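Local coordinates for NADP-dependent glyceraldehyde-3-phosphate dehydrogenase (Bacillus halodurans, PDB 3PRL), which probably oxidises glyceraldehyde 3-phosphate directly to 3-phosphoglycerate with NADP+ as coenzyme, as a non-phosphorylating member of the aldehyde dehydrogenase family, at residues K275-Q280 and D307-N312; A266-D271 and K297-Q302; G129-G134 and I145-R150; R118-E123 and Q464-S469. All coordinates share one frame; numbering follows the deposited sequence.

Contact 1 (K275-Q280 and D307-N312); sequences KLTASQ and DQLVAN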
loop_
_atom_site.group_PDB
_atom_site.type_symbol
_atom_site.label_atom_id
_atom_site.label_comp_id
_atom_site.label_asym_id
_atom_site.label_seq_id
_atom_site.Cartn_x
_atom_site.Cartn_y
_atom_site.Cartn_z
ATOM N N LYS D 275 -6.189 -27.533 -29.200
ATOM C CA LYS D 275 -5.627 -26.684 -30.246
ATOM C C LYS D 275 -4.798 -25.563 -29.622
ATOM O O LYS D 275 -3.617 -25.411 -29.940
ATOM C CB LYS D 275 -6.720 -26.113 -31.162
ATOM C CG LYS D 275 -7.194 -27.068 -32.257
ATOM C CD LYS D 275 -6.053 -27.443 -33.208
ATOM C CE LYS D 275 -6.499 -28.487 -34.224
ATOM N NZ LYS D 275 -5.365 -28.930 -35.093
ATOM N N LEU D 276 -5.427 -24.805 -28.723
ATOM C CA LEU D 276 -4.774 -23.744 -27.938
ATOM C C LEU D 276 -3.615 -24.265 -27.075
ATOM O O LEU D 276 -2.537 -23.656 -27.020
ATOM C CB LEU D 276 -5.817 -23.016 -27.068
ATOM C CG LEU D 276 -5.427 -21.850 -26.144
ATOM C CD1 LEU D 276 -4.652 -20.752 -26.886
ATOM C CD2 LEU D 276 -6.677 -21.265 -25.465
ATOM N N THR D 277 -3.839 -25.389 -26.399
ATOM C CA THR D 277 -2.776 -26.028 -25.624
ATOM C C THR D 277 -1.578 -26.372 -26.518
ATOM O O THR D 277 -0.456 -25.970 -26.223
ATOM C CB THR D 277 -3.269 -27.298 -24.912
ATOM O OG1 THR D 277 -4.415 -26.991 -24.110
ATOM C CG2 THR D 277 -2.162 -27.886 -24.038
ATOM N N ALA D 278 -1.823 -27.100 -27.607
ATOM C CA ALA D 278 -0.748 -27.487 -28.531
ATOM C C ALA D 278 0.048 -26.267 -29.011
ATOM O O ALA D 278 1.281 -26.304 -29.102
ATOM C CB ALA D 278 -1.306 -28.280 -29.724
ATOM N N SER D 279 -0.671 -25.191 -29.314
ATOM C CA SER D 279 -0.052 -23.963 -29.780
ATOM C C SER D 279 0.746 -23.250 -28.678
ATOM O O SER D 279 1.876 -22.841 -28.913
ATOM C CB SER D 279 -1.096 -23.038 -30.397
ATOM O OG SER D 279 -0.457 -21.942 -31.015
ATOM N N GLN D 280 0.176 -23.128 -27.483
ATOM C CA GLN D 280 0.910 -22.536 -26.344
ATOM C C GLN D 280 2.162 -23.364 -26.027
ATOM O O GLN D 280 3.256 -22.815 -25.852
ATOM C CB GLN D 280 0.009 -22.400 -25.100
ATOM C CG GLN D 280 -1.078 -21.287 -25.171
ATOM C CD GLN D 280 -0.501 -19.860 -25.208
ATOM O OE1 GLN D 280 -0.051 -19.327 -24.199
ATOM N NE2 GLN D 280 -0.532 -19.237 -26.379
ATOM N N ASP D 307 -3.183 -38.886 -27.395
ATOM C CA ASP D 307 -3.009 -39.089 -28.829
ATOM C C ASP D 307 -3.308 -37.814 -29.612
ATOM O O ASP D 307 -2.509 -37.389 -30.451
ATOM C CB ASP D 307 -3.913 -40.224 -29.332
ATOM C CG ASP D 307 -3.393 -41.601 -28.968
ATOM O OD1 ASP D 307 -2.319 -41.706 -28.338
ATOM O OD2 ASP D 307 -4.063 -42.595 -29.321
ATOM N N GLN D 308 -4.451 -37.203 -29.320
ATOM C CA GLN D 308 -4.897 -36.045 -30.085
ATOM C C GLN D 308 -4.002 -34.815 -29.907
ATOM O O GLN D 308 -3.702 -34.140 -30.879
ATOM C CB GLN D 308 -6.369 -35.720 -29.797
ATOM C CG GLN D 308 -6.983 -34.693 -30.756
ATOM C CD GLN D 308 -6.709 -35.009 -32.227
ATOM O OE1 GLN D 308 -7.388 -35.840 -32.839
ATOM N NE2 GLN D 308 -5.711 -34.337 -32.801
ATOM N N LEU D 309 -3.581 -34.532 -28.673
ATOM C CA LEU D 309 -2.696 -33.387 -28.403
ATOM C C LEU D 309 -1.331 -33.559 -29.073
ATOM O O LEU D 309 -0.840 -32.653 -29.746
ATOM C CB LEU D 309 -2.522 -33.173 -26.898
ATOM C CG LEU D 309 -1.508 -32.098 -26.475
ATOM C CD1 LEU D 309 -2.083 -30.701 -26.680
ATOM C CD2 LEU D 309 -1.034 -32.308 -25.040
ATOM N N VAL D 310 -0.742 -34.739 -28.895
ATOM C CA VAL D 310 0.577 -35.055 -29.446
ATOM C C VAL D 310 0.557 -35.112 -30.978
ATOM O O VAL D 310 1.583 -34.890 -31.629
ATOM C CB VAL D 310 1.184 -36.324 -28.779
ATOM C CG1 VAL D 310 0.635 -37.597 -29.379
ATOM C CG2 VAL D 310 2.694 -36.292 -28.853
ATOM N N ALA D 311 -0.624 -35.385 -31.538
ATOM C CA ALA D 311 -0.864 -35.240 -32.969
ATOM C C ALA D 311 -0.810 -33.764 -33.386
ATOM O O ALA D 311 -0.128 -33.413 -34.356
ATOM C CB ALA D 311 -2.213 -35.883 -33.373
ATOM N N ASN D 312 -1.516 -32.905 -32.647
ATOM C CA ASN D 312 -1.500 -31.463 -32.924
ATOM C C ASN D 312 -0.085 -30.907 -32.793
ATOM O O ASN D 312 0.432 -30.286 -33.726
ATOM C CB ASN D 312 -2.449 -30.694 -32.000
ATOM C CG ASN D 312 -3.846 -31.299 -31.930
ATOM O OD1 ASN D 312 -4.334 -31.918 -32.883
ATOM N ND2 ASN D 312 -4.502 -31.113 -30.789
#
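Two helices lying side by side on one layer of an alpha/beta domain meet here: Ala278 and Thr277 of the first face Asn312 and Leu309 of the second. In aldehyde dehydrogenases this is the domain that carries the catalytic cysteine. The segment axes approach to 9.1 Å and cross at -48°; no hydrogen bond joins the two segments, and the fit is mostly apolar. The nearest backbones are those of Ala278 and Asn312, and Ala278 CB lies 3.5 Å from Asn312 CB. Leu309 reaches across with a single branch. Its CG stands opposite the backbone N (chi1 174°), and this brings CD1 to 3.7 Å from Ala278 N and 3.9 Å from Thr277 CG2, the Leu309 and Thr277 side chains crossing at about a right angle. Thr277 offers its methyl, while its hydroxyl is bonded to Asp273 O, just before the start of helix 274-286. The amide of Asn312 is held from both helices: weakly by Gln308 NE2 on OD1 within its own helix, and through a weak bond from ND2 to Leu274 O at the start of helix 274-286. Lys275, bent at chi2, brings NZ to within 3.9 Å of Asn312 OD1, too far for a bond, on the solvent side of an otherwise buried contact. Farther along helix 303-317, Ile313 and Leu316 continue the packing on Ala278. On the sheet side, Thr277 and Leu309 both rest on Val268 of strand 264-268, while Val310 turns to strand 391-397 and Thr277 also touches Phe419 of strand 415-419.

Contact 2 (A266-D271 and K297-Q302); sequences AIVLDD and KRVFVQ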
loop_
_atom_site.group_PDB
_atom_site.type_symbol
_atom_site.label_atom_id
_atom_site.label_comp_id
_atom_site.label_asym_id
_atom_site.label_seq_id
_atom_site.Cartn_x
_atom_site.Cartn_y
_atom_site.Cartn_z
ATOM N N ALA D 266 4.017 -28.707 -18.551
ATOM C CA ALA D 266 2.724 -28.383 -19.102
ATOM C C ALA D 266 1.826 -29.518 -18.651
ATOM O O ALA D 266 2.131 -30.683 -18.882
ATOM C CB ALA D 266 2.792 -28.319 -20.599
ATOM N N ILE D 267 0.741 -29.170 -17.971
ATOM C CA ILE D 267 -0.233 -30.171 -17.550
ATOM C C ILE D 267 -1.475 -30.024 -18.416
ATOM O O ILE D 267 -2.051 -28.934 -18.494
ATOM C CB ILE D 267 -0.558 -30.034 -16.050
ATOM C CG1 ILE D 267 0.753 -30.113 -15.240
ATOM C CG2 ILE D 267 -1.574 -31.086 -15.627
ATOM C CD1 ILE D 267 0.604 -30.049 -13.726
ATOM N N VAL D 268 -1.853 -31.117 -19.083
ATOM C CA VAL D 268 -3.004 -31.146 -19.984
ATOM C C VAL D 268 -4.030 -32.189 -19.504
ATOM O O VAL D 268 -3.791 -33.395 -19.587
ATOM C CB VAL D 268 -2.566 -31.415 -21.447
ATOM C CG1 VAL D 268 -3.619 -30.929 -22.418
ATOM C CG2 VAL D 268 -1.224 -30.732 -21.756
ATOM N N LEU D 269 -5.148 -31.710 -18.957
ATOM C CA LEU D 269 -6.233 -32.581 -18.493
ATOM C C LEU D 269 -7.240 -32.885 -19.610
ATOM O O LEU D 269 -7.182 -32.284 -20.677
ATOM C CB LEU D 269 -6.941 -31.981 -17.266
ATOM C CG LEU D 269 -6.114 -31.802 -15.986
ATOM C CD1 LEU D 269 -6.959 -31.211 -14.849
ATOM C CD2 LEU D 269 -5.451 -33.113 -15.563
ATOM N N ASP D 270 -8.151 -33.825 -19.348
ATOM C CA ASP D 270 -9.134 -34.317 -20.338
ATOM C C ASP D 270 -9.999 -33.227 -21.000
ATOM O O ASP D 270 -10.235 -33.265 -22.217
ATOM C CB ASP D 270 -9.996 -35.427 -19.697
ATOM C CG ASP D 270 -11.371 -35.597 -20.350
ATOM O OD1 ASP D 270 -11.561 -35.253 -21.538
ATOM O OD2 ASP D 270 -12.276 -36.112 -19.654
ATOM N N ASP D 271 -10.466 -32.273 -20.201
ATOM C CA ASP D 271 -11.349 -31.220 -20.679
ATOM C C ASP D 271 -10.579 -29.980 -21.160
ATOM O O ASP D 271 -10.878 -28.859 -20.753
ATOM C CB ASP D 271 -12.359 -30.849 -19.580
ATOM C CG ASP D 271 -11.686 -30.403 -18.287
ATOM O OD1 ASP D 271 -10.516 -30.776 -18.063
ATOM O OD2 ASP D 271 -12.330 -29.684 -17.492
ATOM N N LYS D 297 9.109 -27.433 -20.774
ATOM C CA LYS D 297 10.118 -28.422 -21.135
ATOM C C LYS D 297 9.664 -29.826 -20.807
ATOM O O LYS D 297 10.442 -30.749 -20.912
ATOM C CB LYS D 297 11.426 -28.129 -20.402
ATOM C CG LYS D 297 12.167 -26.894 -20.879
ATOM C CD LYS D 297 13.163 -26.510 -19.849
ATOM C CE LYS D 297 13.901 -25.260 -20.228
ATOM N NZ LYS D 297 14.157 -24.451 -18.986
ATOM N N ARG D 298 8.400 -29.971 -20.422
ATOM C CA ARG D 298 7.820 -31.229 -19.958
ATOM C C ARG D 298 6.321 -31.190 -20.203
ATOM O O ARG D 298 5.657 -30.246 -19.765
ATOM C CB ARG D 298 7.997 -31.359 -18.442
ATOM C CG ARG D 298 9.202 -32.107 -17.945
ATOM C CD ARG D 298 8.995 -32.458 -16.470
ATOM N NE ARG D 298 9.039 -31.295 -15.578
ATOM C CZ ARG D 298 9.064 -31.370 -14.247
ATOM N NH1 ARG D 298 9.054 -32.561 -13.639
ATOM N NH2 ARG D 298 9.109 -30.256 -13.516
ATOM N N VAL D 299 5.776 -32.196 -20.881
ATOM C CA VAL D 299 4.323 -32.304 -20.960
ATOM C C VAL D 299 3.808 -33.529 -20.211
ATOM O O VAL D 299 4.032 -34.660 -20.627
ATOM C CB VAL D 299 3.790 -32.347 -22.408
ATOM C CG1 VAL D 299 2.260 -32.402 -22.397
ATOM C CG2 VAL D 299 4.281 -31.149 -23.224
ATOM N N PHE D 300 3.118 -33.296 -19.102
ATOM C CA PHE D 300 2.309 -34.348 -18.493
ATOM C C PHE D 300 0.913 -34.252 -19.106
ATOM O O PHE D 300 0.189 -33.288 -18.851
ATOM C CB PHE D 300 2.213 -34.171 -16.973
ATOM C CG PHE D 300 3.540 -34.148 -16.266
ATOM C CD1 PHE D 300 4.270 -35.316 -16.082
ATOM C CD2 PHE D 300 4.046 -32.959 -15.759
ATOM C CE1 PHE D 300 5.488 -35.296 -15.415
ATOM C CE2 PHE D 300 5.267 -32.927 -15.094
ATOM C CZ PHE D 300 5.987 -34.091 -14.918
ATOM N N VAL D 301 0.535 -35.238 -19.914
ATOM C CA VAL D 301 -0.766 -35.219 -20.593
ATOM C C VAL D 301 -1.621 -36.428 -20.218
ATOM O O VAL D 301 -1.149 -37.563 -20.253
ATOM C CB VAL D 301 -0.621 -35.112 -22.153
ATOM C CG1 VAL D 301 0.154 -36.282 -22.726
ATOM C CG2 VAL D 301 -1.979 -34.980 -22.817
ATOM N N GLN D 302 -2.880 -36.181 -19.861
ATOM C CA GLN D 302 -3.781 -37.262 -19.470
ATOM C C GLN D 302 -3.946 -38.262 -20.611
ATOM O O GLN D 302 -3.966 -37.873 -21.777
ATOM C CB GLN D 302 -5.141 -36.715 -19.037
ATOM C CG GLN D 302 -5.824 -37.593 -18.013
ATOM C CD GLN D 302 -7.231 -37.160 -17.711
ATOM O OE1 GLN D 302 -7.462 -36.366 -16.802
ATOM N NE2 GLN D 302 -8.188 -37.686 -18.464
#
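Gln302 closes the pairing of two parallel strands, folding its side chain along the loop that leaves Val268 on the neighbouring strand. Its CB sits 3.6 Å from Val268 O, the carbonyl that already accepts the Gln302 backbone N-H. CG lies opposite the backbone N (chi1 -151°), and the extended chain beyond it carries the amide to Asp270: CD is 3.8 Å from Asp270 CB, OE1 is 4.0 Å from Leu269 CD2, and NE2 passes close to Asp270 CB while making a weak bond to Ser304 OG. Asp270 N, buried by this contact and 3.7 Å from Gln302 OE1, has no hydrogen-bond partner in the model. The ladder that precedes Gln302 pairs Ala266 with Val299, Ile267 with Phe300 and Val268 with Val301. Ala266 and Val268 each give and take one backbone bond, from Ala266 N to Arg298 O at one end to the nearly straight Gln302 N to Val268 O (172°) at the other. On one face, Val268 CG2 meets Val299 CG1 at 3.9 Å and Val268 CB meets Val301 CG2 at the same distance, with Ala266 CB beside Val299 CG2. Helices 274-286 and 303-317 lie over this valine-rich face. On the reverse face Ile267 CG1 approaches Phe300 CD2 loosely, at 4.4 Å, and helix 400-409 packs on both residues through Ala403. Strand 264-268, helix 274-286 and strand 296-302 thus form a beta-alpha-beta crossover, in a sheet sandwiched between helices as in the catalytic domain of aldehyde dehydrogenases.

Contact 3 (G129-G134 and I145-R150); sequences GETLKG and IALVER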
loop_
_atom_site.group_PDB
_atom_site.type_symbol
_atom_site.label_atom_id
_atom_site.label_comp_id
_atom_site.label_asym_id
_atom_site.label_seq_id
_atom_site.Cartn_x
_atom_site.Cartn_y
_atom_site.Cartn_z
ATOM N N GLY D 129 7.333 6.725 1.231
ATOM C CA GLY D 129 7.619 6.350 2.615
ATOM C C GLY D 129 6.373 6.162 3.462
ATOM O O GLY D 129 5.259 6.496 3.040
ATOM N N GLU D 130 6.557 5.638 4.670
ATOM C CA GLU D 130 5.450 5.544 5.631
ATOM C C GLU D 130 5.831 6.071 7.003
ATOM O O GLU D 130 7.015 6.160 7.328
ATOM C CB GLU D 130 4.910 4.111 5.740
ATOM C CG GLU D 130 5.956 3.026 5.811
ATOM C CD GLU D 130 5.355 1.655 5.550
ATOM O OE1 GLU D 130 5.042 1.355 4.368
ATOM O OE2 GLU D 130 5.187 0.888 6.517
ATOM N N THR D 131 4.821 6.451 7.786
ATOM C CA THR D 131 5.019 6.833 9.186
ATOM C C THR D 131 4.200 5.931 10.109
ATOM O O THR D 131 3.041 5.559 9.803
ATOM C CB THR D 131 4.624 8.283 9.467
ATOM O OG1 THR D 131 3.210 8.407 9.324
ATOM C CG2 THR D 131 5.310 9.221 8.487
ATOM N N LEU D 132 4.812 5.619 11.244
ATOM C CA LEU D 132 4.239 4.756 12.277
ATOM C C LEU D 132 4.330 5.520 13.565
ATOM O O LEU D 132 5.273 6.284 13.787
ATOM C CB LEU D 132 5.019 3.438 12.419
ATOM C CG LEU D 132 5.513 2.734 11.145
ATOM C CD1 LEU D 132 6.132 1.407 11.511
ATOM C CD2 LEU D 132 4.345 2.503 10.200
ATOM N N LYS D 133 3.337 5.312 14.411
ATOM C CA LYS D 133 3.264 5.983 15.681
ATOM C C LYS D 133 3.596 4.948 16.730
ATOM O O LYS D 133 3.295 3.774 16.548
ATOM C CB LYS D 133 1.851 6.509 15.885
ATOM C CG LYS D 133 1.371 7.438 14.751
ATOM C CD LYS D 133 2.002 8.818 14.840
ATOM C CE LYS D 133 1.191 9.725 15.780
ATOM N NZ LYS D 133 1.691 9.678 17.180
ATOM N N GLY D 134 4.223 5.367 17.819
ATOM C CA GLY D 134 4.658 4.408 18.832
ATOM C C GLY D 134 3.523 3.601 19.439
ATOM O O GLY D 134 3.680 2.408 19.700
ATOM N N ILE D 145 7.225 9.031 16.521
ATOM C CA ILE D 145 6.858 8.854 15.134
ATOM C C ILE D 145 8.075 8.334 14.361
ATOM O O ILE D 145 9.165 8.907 14.445
ATOM C CB ILE D 145 6.258 10.165 14.505
ATOM C CG1 ILE D 145 5.802 9.911 13.057
ATOM C CG2 ILE D 145 7.238 11.325 14.592
ATOM C CD1 ILE D 145 4.745 10.894 12.548
ATOM N N ALA D 146 7.888 7.220 13.661
ATOM C CA ALA D 146 8.937 6.677 12.815
ATOM C C ALA D 146 8.632 7.023 11.355
ATOM O O ALA D 146 7.513 6.760 10.876
ATOM C CB ALA D 146 9.079 5.179 13.022
ATOM N N LEU D 147 9.589 7.693 10.704
ATOM C CA LEU D 147 9.568 7.952 9.257
ATOM C C LEU D 147 10.389 6.867 8.584
ATOM O O LEU D 147 11.612 6.780 8.796
ATOM C CB LEU D 147 10.178 9.324 8.924
ATOM C CG LEU D 147 9.352 10.619 8.943
ATOM C CD1 LEU D 147 8.193 10.550 9.907
ATOM C CD2 LEU D 147 10.240 11.828 9.266
ATOM N N VAL D 148 9.713 6.020 7.811
ATOM C CA VAL D 148 10.365 4.886 7.165
ATOM C C VAL D 148 10.519 5.224 5.684
ATOM O O VAL D 148 9.560 5.607 5.014
ATOM C CB VAL D 148 9.608 3.527 7.417
ATOM C CG1 VAL D 148 10.424 2.310 6.931
ATOM C CG2 VAL D 148 9.282 3.339 8.920
ATOM N N GLU D 149 11.743 5.130 5.187
ATOM C CA GLU D 149 11.992 5.306 3.768
ATOM C C GLU D 149 12.846 4.151 3.262
ATOM O O GLU D 149 13.204 3.265 4.057
ATOM C CB GLU D 149 12.652 6.662 3.505
ATOM C CG GLU D 149 11.659 7.829 3.496
ATOM C CD GLU D 149 12.333 9.206 3.516
ATOM O OE1 GLU D 149 13.229 9.436 4.375
ATOM O OE2 GLU D 149 11.961 10.067 2.668
ATOM N N ARG D 150 13.145 4.149 1.954
ATOM C CA ARG D 150 14.077 3.203 1.343
ATOM C C ARG D 150 15.404 3.837 0.922
ATOM O O ARG D 150 15.432 4.905 0.311
ATOM C CB ARG D 150 13.451 2.523 0.124
ATOM C CG ARG D 150 12.279 1.662 0.490
ATOM C CD ARG D 150 12.348 0.346 -0.200
ATOM N NE ARG D 150 11.871 -0.663 0.716
ATOM C CZ ARG D 150 12.553 -1.723 1.120
ATOM N NH1 ARG D 150 13.765 -1.991 0.639
ATOM N NH2 ARG D 150 11.990 -2.534 2.002
#
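Strand 129-133 and the 145-150 part of strand 144-159 run antiparallel, their axes 4.6 Å apart at the closest and 161° between their directions. Glu130 with Val148 and Leu132 with Ala146 are the hydrogen-bonded pairs, each closed by two backbone bonds; the shortest, from Val148 N to Glu130 O, is 2.7 Å long and almost straight. Thr131 with Leu147 and Lys133 with Ile145 are the non-hydrogen-bonded pairs, and between them Thr131 CA comes 3.0 Å from Ala146 O in a CA-H...O contact. Side chains of the latter two pairs share one face. Thr131 CG2, set beside the backbone N with OG1 at chi1 68°, runs alongside Leu147 and meets its CD1 at 3.5 Å, a close approach for two methyl carbons. Ile145 CD1 reaches between Thr131 CB, at 4.0 Å, and Lys133 CD, at 4.1 Å; the lysine, bent at chi2, chi3 and chi4, adds its aliphatic part to the face. On the other face Glu130 CG lies 4.0 Å from Val148 CB, the two side chains running alongside each other, and Leu132 touches Ala146 and Val148 more loosely. Phe451 of the third subunit packs on Leu132 and Ala146. Strand 474-482 flanks strand 144-159, while Gly129, Glu130 and Thr131 pair antiparallel with a strand of the second subunit. This beta hairpin therefore belongs to the protruding oligomerisation arm characteristic of aldehyde dehydrogenases, whose sheet continues from one subunit into the next.

Contact 4 (R118-E123 and Q464-S469); sequences RHTADE and QGIKPS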
loop_
_atom_site.group_PDB
_atom_site.type_symbol
_atom_site.label_atom_id
_atom_site.label_comp_id
_atom_site.label_asym_id
_atom_site.label_seq_id
_atom_site.Cartn_x
_atom_site.Cartn_y
_atom_site.Cartn_z
ATOM N N ARG D 118 11.844 2.251 -18.855
ATOM C CA ARG D 118 10.934 3.382 -18.612
ATOM C C ARG D 118 9.983 3.097 -17.456
ATOM O O ARG D 118 9.784 3.939 -16.592
ATOM C CB ARG D 118 10.173 3.764 -19.879
ATOM C CG ARG D 118 11.078 4.322 -20.957
ATOM C CD ARG D 118 10.316 5.206 -21.889
ATOM N NE ARG D 118 10.767 5.028 -23.259
ATOM C CZ ARG D 118 10.252 4.137 -24.097
ATOM N NH1 ARG D 118 9.258 3.336 -23.704
ATOM N NH2 ARG D 118 10.730 4.050 -25.334
ATOM N N HIS D 119 9.430 1.891 -17.436
ATOM C CA HIS D 119 8.467 1.464 -16.420
ATOM C C HIS D 119 9.081 1.338 -15.032
ATOM O O HIS D 119 8.400 1.577 -14.034
ATOM C CB HIS D 119 7.835 0.146 -16.834
ATOM C CG HIS D 119 6.530 -0.125 -16.161
ATOM N ND1 HIS D 119 5.319 0.211 -16.725
ATOM C CD2 HIS D 119 6.247 -0.684 -14.963
ATOM C CE1 HIS D 119 4.345 -0.139 -15.907
ATOM N NE2 HIS D 119 4.883 -0.679 -14.829
ATOM N N THR D 120 10.357 0.938 -14.999
ATOM C CA THR D 120 11.209 0.892 -13.812
ATOM C C THR D 120 11.457 2.301 -13.275
ATOM O O THR D 120 11.376 2.535 -12.061
ATOM C CB THR D 120 12.607 0.220 -14.141
ATOM O OG1 THR D 120 12.438 -1.171 -14.437
ATOM C CG2 THR D 120 13.572 0.330 -12.994
ATOM N N ALA D 121 11.847 3.209 -14.174
ATOM C CA ALA D 121 11.989 4.636 -13.819
ATOM C C ALA D 121 10.733 5.203 -13.136
ATOM O O ALA D 121 10.840 5.767 -12.037
ATOM C CB ALA D 121 12.348 5.460 -15.027
ATOM N N ASP D 122 9.564 5.047 -13.770
ATOM C CA ASP D 122 8.288 5.567 -13.212
ATOM C C ASP D 122 7.958 4.875 -11.872
ATOM O O ASP D 122 7.402 5.488 -10.959
ATOM C CB ASP D 122 7.080 5.365 -14.152
ATOM C CG ASP D 122 7.370 5.665 -15.623
ATOM O OD1 ASP D 122 7.947 6.718 -15.933
ATOM O OD2 ASP D 122 6.953 4.841 -16.486
ATOM N N GLU D 123 8.273 3.584 -11.774
ATOM C CA GLU D 123 8.004 2.846 -10.537
ATOM C C GLU D 123 8.838 3.363 -9.364
ATOM O O GLU D 123 8.381 3.359 -8.213
ATOM C CB GLU D 123 8.199 1.348 -10.734
ATOM C CG GLU D 123 7.597 0.480 -9.627
ATOM C CD GLU D 123 6.070 0.486 -9.605
ATOM O OE1 GLU D 123 5.496 0.660 -8.521
ATOM O OE2 GLU D 123 5.439 0.310 -10.665
ATOM N N GLN D 464 12.063 -10.993 -8.613
ATOM C CA GLN D 464 12.211 -9.923 -9.594
ATOM C C GLN D 464 10.869 -9.473 -10.154
ATOM O O GLN D 464 9.814 -9.707 -9.564
ATOM C CB GLN D 464 13.148 -10.345 -10.735
ATOM C CG GLN D 464 14.437 -9.535 -10.853
ATOM C CD GLN D 464 14.350 -8.405 -11.887
ATOM O OE1 GLN D 464 13.321 -8.212 -12.546
ATOM N NE2 GLN D 464 15.430 -7.642 -12.013
ATOM N N GLY D 465 10.916 -8.876 -11.339
ATOM C CA GLY D 465 9.803 -8.132 -11.856
ATOM C C GLY D 465 10.120 -6.712 -11.425
ATOM O O GLY D 465 11.043 -6.485 -10.625
ATOM N N ILE D 466 9.363 -5.750 -11.941
ATOM C CA ILE D 466 9.747 -4.337 -11.811
ATOM C C ILE D 466 9.797 -3.826 -10.377
ATOM O O ILE D 466 10.874 -3.444 -9.904
ATOM C CB ILE D 466 8.885 -3.412 -12.690
ATOM C CG1 ILE D 466 9.013 -3.801 -14.161
ATOM C CG2 ILE D 466 9.262 -1.924 -12.459
ATOM C CD1 ILE D 466 10.421 -3.767 -14.708
ATOM N N LYS D 467 8.653 -3.806 -9.689
ATOM C CA LYS D 467 8.644 -3.357 -8.291
ATOM C C LYS D 467 9.497 -4.213 -7.360
ATOM O O LYS D 467 10.284 -3.650 -6.591
ATOM C CB LYS D 467 7.248 -3.174 -7.696
ATOM C CG LYS D 467 7.274 -2.468 -6.315
ATOM C CD LYS D 467 6.043 -2.783 -5.461
ATOM C CE LYS D 467 4.967 -1.728 -5.644
ATOM N NZ LYS D 467 4.906 -0.766 -4.488
ATOM N N PRO D 468 9.331 -5.557 -7.397
ATOM C CA PRO D 468 10.093 -6.411 -6.468
ATOM C C PRO D 468 11.594 -6.186 -6.610
ATOM O O PRO D 468 12.325 -6.264 -5.616
ATOM C CB PRO D 468 9.726 -7.841 -6.914
ATOM C CG PRO D 468 8.365 -7.683 -7.512
ATOM C CD PRO D 468 8.373 -6.350 -8.193
ATOM N N SER D 469 12.035 -5.909 -7.842
ATOM C CA SER D 469 13.420 -5.549 -8.115
ATOM C C SER D 469 13.847 -4.324 -7.330
ATOM O O SER D 469 14.907 -4.330 -6.715
ATOM C CB SER D 469 13.630 -5.301 -9.614
ATOM O OG SER D 469 13.563 -6.551 -10.284
#
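Ile466, the first residue of helix 466-472, packs against helix 103-124 at Thr120 and Glu123, a helix-to-helix contact formed by chain parts more than 340 residues apart. Both of its branches work. CG2 stands opposite the backbone N and enters between three residues of the long helix, 3.8 Å from Glu123 CB and close to Thr120 CA. It also meets the imidazole of His119 at its edge, near the ring plane, 4.1 Å from His119 CD2. CG1 takes the position beside the backbone N (chi1 -59°), and a second turn of -58° directs CD1 to 3.3 Å from Thr120 OG1, a hydroxyl itself bonded to Ile116 O, one turn back. Glu123 extends past the isoleucine with CG opposite its backbone N and bends at chi2 (69°). Its OE1 stays 4.3 Å from Lys467 NZ, an attraction at longer range than an ion pair. Two subunit interfaces border the contact, for Glu123 OE2 forms a salt bridge with Arg126 of the fourth subunit and His119 meets Phe137 of the third. Ile466 is about 10 Å, side chain to side chain, from Glu259, the predicted active-site residue. At the helix start Gly465 is the N-cap residue, and its carbonyl O accepts two donors from opposite faces of its plane: Ser469 N, at 3.0 Å, and Ser469 OG.

Overall arrangement
Contacts 1 and 2 build one unit: contact 2 joins the two strands, contact 1 the helices that follow them, and Leu309 CD2 packs between the layers, 3.6 Å from both Val268 CG2 and Val301 CG2. Contact 3 stands apart on an arm whose sheet passes into another subunit; its centre and that of contact 1 are about 54 Å apart. Contact 4, its centre about 14 Å from that of the chain, encloses the other three along the sequence. Backbone bonds carry contacts 2 and 3, parallel in one and antiparallel in the other; contact 1 rests mainly on apolar fit, contact 4 on an isoleucine set among polar side chains. All are largely buried, but contacts 3 and 4 also meet neighbouring subunits.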